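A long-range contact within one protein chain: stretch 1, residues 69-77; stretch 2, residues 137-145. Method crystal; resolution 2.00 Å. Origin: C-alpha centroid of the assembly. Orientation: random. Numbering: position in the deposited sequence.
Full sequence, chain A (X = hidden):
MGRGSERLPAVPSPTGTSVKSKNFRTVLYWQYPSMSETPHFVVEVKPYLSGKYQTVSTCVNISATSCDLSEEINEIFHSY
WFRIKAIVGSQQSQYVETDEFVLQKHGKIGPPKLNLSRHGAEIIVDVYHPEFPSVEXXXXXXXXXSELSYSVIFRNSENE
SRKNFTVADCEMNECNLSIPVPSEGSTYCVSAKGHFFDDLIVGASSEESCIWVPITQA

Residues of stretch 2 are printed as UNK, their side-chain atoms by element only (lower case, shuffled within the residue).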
# COMPACT_ATOMS: atom_id res chain seq x y z
N LEU A 69 -9.69 -3.54 -7.10
CA LEU A 69 -10.72 -3.36 -6.08
C LEU A 69 -10.56 -2.05 -5.32
O LEU A 69 -11.32 -1.78 -4.38
CB LEU A 69 -10.68 -4.52 -5.08
CG LEU A 69 -10.81 -5.96 -5.60
CD1 LEU A 69 -10.60 -6.95 -4.46
CD2 LEU A 69 -12.17 -6.16 -6.24
N SER A 70 -9.59 -1.24 -5.73
CA SER A 70 -9.22 -0.04 -4.97
C SER A 70 -10.38 0.92 -4.75
O SER A 70 -10.37 1.71 -3.80
CB SER A 70 -8.07 0.70 -5.66
OG SER A 70 -6.94 -0.13 -5.79
N GLU A 71 -11.38 0.88 -5.63
CA GLU A 71 -12.49 1.81 -5.52
C GLU A 71 -13.65 1.24 -4.71
O GLU A 71 -14.61 1.94 -4.44
CB GLU A 71 -12.99 2.23 -6.90
CG GLU A 71 -11.94 2.94 -7.75
CD GLU A 71 -11.52 4.29 -7.18
OE1 GLU A 71 -12.37 5.21 -7.14
OE2 GLU A 71 -10.34 4.43 -6.77
N GLU A 72 -13.54 -0.03 -4.33
CA GLU A 72 -14.59 -0.71 -3.58
C GLU A 72 -14.27 -0.74 -2.10
O GLU A 72 -15.11 -1.12 -1.28
CB GLU A 72 -14.75 -2.15 -4.08
CG GLU A 72 -15.05 -2.26 -5.57
CD GLU A 72 -16.47 -1.86 -5.89
OE1 GLU A 72 -17.35 -2.00 -5.00
OE2 GLU A 72 -16.71 -1.39 -7.03
N ILE A 73 -13.05 -0.37 -1.76
CA ILE A 73 -12.59 -0.48 -0.38
C ILE A 73 -12.43 0.90 0.22
O ILE A 73 -11.58 1.68 -0.19
CB ILE A 73 -11.26 -1.24 -0.32
CG1 ILE A 73 -11.48 -2.68 -0.81
CG2 ILE A 73 -10.69 -1.20 1.09
CD1 ILE A 73 -10.21 -3.47 -1.02
N ASN A 74 -13.28 1.21 1.19
CA ASN A 74 -13.22 2.53 1.81
C ASN A 74 -13.34 2.44 3.32
O ASN A 74 -13.80 3.37 3.99
CB ASN A 74 -14.28 3.45 1.22
CG ASN A 74 -15.61 2.76 1.07
OD1 ASN A 74 -16.23 2.36 2.06
ND2 ASN A 74 -16.07 2.61 -0.17
N GLU A 75 -12.92 1.30 3.85
CA GLU A 75 -12.84 1.06 5.28
C GLU A 75 -11.50 0.40 5.50
O GLU A 75 -11.15 -0.54 4.78
CB GLU A 75 -13.96 0.12 5.73
CG GLU A 75 -15.37 0.68 5.57
CD GLU A 75 -15.67 1.79 6.55
OE1 GLU A 75 -14.93 1.93 7.54
OE2 GLU A 75 -16.64 2.54 6.32
N ILE A 76 -10.73 0.88 6.47
CA ILE A 76 -9.42 0.28 6.73
C ILE A 76 -9.48 -0.79 7.83
O ILE A 76 -8.66 -1.71 7.84
CB ILE A 76 -8.36 1.36 7.07
CG1 ILE A 76 -6.95 0.88 6.71
CG2 ILE A 76 -8.46 1.79 8.53
CD1 ILE A 76 -5.91 2.02 6.63
N PHE A 77 -10.46 -0.67 8.72
CA PHE A 77 -10.54 -1.56 9.89
C PHE A 77 -11.57 -2.67 9.77
O PHE A 77 -11.42 -3.73 10.38
CB PHE A 77 -10.75 -0.75 11.18
CG PHE A 77 -9.61 0.18 11.49
CD1 PHE A 77 -8.35 -0.32 11.76
CD2 PHE A 77 -9.79 1.55 11.50
CE1 PHE A 77 -7.29 0.53 12.04
CE2 PHE A 77 -8.73 2.40 11.77
CZ PHE A 77 -7.48 1.89 12.04
N UNK A 137 -9.26 12.60 -4.85
CA UNK A 137 -9.88 11.51 -5.60
C UNK A 137 -10.49 10.46 -4.67
O UNK A 137 -11.44 9.77 -5.03
c UNK A 137 -8.88 10.85 -6.57
c UNK A 137 -9.53 9.67 -7.28
c UNK A 137 -8.38 11.87 -7.58
N UNK A 138 -9.93 10.34 -3.47
CA UNK A 138 -10.47 9.41 -2.48
C UNK A 138 -10.65 10.11 -1.14
O UNK A 138 -9.84 9.95 -0.23
c UNK A 138 -9.57 8.18 -2.33
n UNK A 138 -8.62 5.27 -4.50
c UNK A 138 -9.69 7.21 -3.47
n UNK A 138 -6.68 4.23 -3.81
c UNK A 138 -8.79 6.03 -3.27
c UNK A 138 -7.61 4.43 -4.74
n UNK A 138 -7.55 3.80 -5.90
N UNK A 139 -11.73 10.90 -1.02
CA UNK A 139 -11.97 11.73 0.16
C UNK A 139 -11.98 10.92 1.46
O UNK A 139 -11.64 11.45 2.51
c UNK A 139 -12.75 11.11 -2.07
c UNK A 139 -13.43 12.38 -1.62
c UNK A 139 -13.34 12.34 -0.12
N UNK A 140 -12.34 9.64 1.39
CA UNK A 140 -12.36 8.82 2.59
C UNK A 140 -10.96 8.64 3.17
O UNK A 140 -10.80 8.20 4.30
c UNK A 140 -12.00 6.26 0.30
c UNK A 140 -11.02 5.18 3.62
c UNK A 140 -9.80 3.70 1.54
c UNK A 140 -10.68 4.74 1.27
c UNK A 140 -10.14 4.15 3.89
c UNK A 140 -12.13 6.46 1.65
c UNK A 140 -11.30 5.49 2.28
n UNK A 140 -11.12 5.23 0.07
c UNK A 140 -13.01 7.47 2.33
c UNK A 140 -9.54 3.42 2.85
N UNK A 141 -9.95 8.99 2.38
CA UNK A 141 -8.56 8.82 2.79
C UNK A 141 -8.06 9.93 3.69
O UNK A 141 -7.05 9.78 4.37
c UNK A 141 -7.74 7.36 0.84
c UNK A 141 -5.20 6.55 2.25
se UNK A 141 -7.00 5.86 1.89
c UNK A 141 -7.66 8.70 1.56
N UNK A 142 -8.76 11.06 3.71
CA UNK A 142 -8.34 12.19 4.55
C UNK A 142 -8.13 11.74 5.99
O UNK A 142 -7.13 12.08 6.63
n UNK A 142 -10.74 16.56 1.18
c UNK A 142 -9.84 15.77 4.66
n UNK A 142 -9.85 15.92 3.20
c UNK A 142 -8.92 14.62 5.09
c UNK A 142 -10.83 16.48 2.50
n UNK A 142 -11.90 16.96 3.12
c UNK A 142 -9.38 13.31 4.48
N UNK A 143 -9.09 10.98 6.50
CA UNK A 143 -9.05 10.50 7.87
C UNK A 143 -7.81 9.65 8.11
O UNK A 143 -7.17 9.72 9.17
o UNK A 143 -11.96 8.22 10.96
c UNK A 143 -10.30 8.90 9.41
o UNK A 143 -12.46 8.03 8.84
c UNK A 143 -11.67 8.34 9.76
c UNK A 143 -10.31 9.68 8.14
N UNK A 144 -7.46 8.85 7.10
CA UNK A 144 -6.31 7.96 7.19
C UNK A 144 -5.00 8.73 7.14
O UNK A 144 -4.09 8.49 7.93
c UNK A 144 -7.71 6.16 6.07
c UNK A 144 -5.17 5.93 6.16
c UNK A 144 -8.23 5.78 7.45
c UNK A 144 -6.36 6.89 6.07
N UNK A 145 -4.90 9.67 6.19
CA UNK A 145 -3.70 10.50 6.03
C UNK A 145 -3.44 11.35 7.26
O UNK A 145 -2.30 11.63 7.61
c UNK A 145 -4.36 10.40 1.17
c UNK A 145 -3.52 9.30 1.05
c UNK A 145 -3.79 11.40 4.80
c UNK A 145 -2.77 8.88 2.14
c UNK A 145 -4.45 11.07 2.38
c UNK A 145 -2.86 9.56 3.34
c UNK A 145 -3.70 10.66 3.48
o UNK A 145 -3.45 8.63 -0.14
O HOH W 1 -11.79 3.85 -2.64

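Position 137 carries three side-chain carbons, one of them bonded to the other two. A fork directly at CB identifies Val137, whose side chain makes no contact with the first stretch and touches a crystal neighbour instead.

At position 138 a chain of three carbons leads to a nitrogen, and then to a carbon bearing two more nitrogens. This nitrogen-rich end meets the carboxylate of Glu71 and lies beside Ser70. A planar, three-nitrogen end is a guanidinium, so the residue is Arg138. Its CB points toward the first stretch, and its extended side chain delivers the charge to Glu71. Both NE and NH2 of Arg138 donate to OE2 of Glu71, each at 3.0 Å, with N-H...acceptor angles of 144° and 141°. The acceptor lies at the guanidinium edge, near its plane, where the N-H groups point, and the pairing is a salt bridge. Although CB of Glu71 points away, the bent side chain (m at chi1 and chi2) brings its end back to the arginine. Ser70 packs closely too, its CB 3.2 Å from Arg138 NH2, while its carbonyl oxygen lies over one guanidinium face.

Position 139 has three carbons that close a ring onto the backbone nitrogen, which defines Pro139. It is out of reach of the first stretch.

Position 140 has a single carbon followed by fused five- and six-membered rings containing eight carbons and one nitrogen, and the ring system lies against the backbone at Asn74. This indole belongs to Trp140. CA of Asn74 sits 3.5 Å from the centroid of the six-membered ring of Trp140 and 15° off the normal, a CH-pi contact over the face. Asn74 O, 3.3 Å from Trp140 CE3, also lies over a face, whereas Ile73 O approaches Trp140 CZ2 obliquely at 3.2 Å. The O atom of water 1 accepts from Trp140 NE1 at 3.1 Å and donates to Ser70 O at 2.8 Å and to Ile73 O at 3.3 Å, so the indole nitrogen is linked to two backbone carbonyls.

Position 141 is an unbranched chain of two carbons, selenium and a terminal carbon: selenomethionine, Met141. It makes no contact here.

Position 142 repeats the pattern of three carbons, a nitrogen and a carbon with two nitrogens. This is Arg142, far from the first stretch.

Position 143 has three carbons, the last bearing two oxygens. It is Glu143; CB points toward the first stretch, but the side chain does not reach it.

Position 144 has four carbons, forked at the first, with one arm two carbons long; one carbon packs on the side chain of Ile76. This is Ile144, whose CG2 meets CD1 of Ile76 at 4.0 Å, the CA-to-CB bond of each pointing toward the opposing stretch.

Position 145 is one carbon and a six-carbon ring bearing an oxygen, hence Tyr145, also out of reach.

The contact thus runs from charge to apolar packing. Arg138 holds Glu71, Trp140 lies flat against the backbone around Asn74 and is tied in by water, and Ile76 meets Ile144 in a buried pair. Together the stretches bury 412 Å².

Stretch 2 (137-145) VRPWMREIY
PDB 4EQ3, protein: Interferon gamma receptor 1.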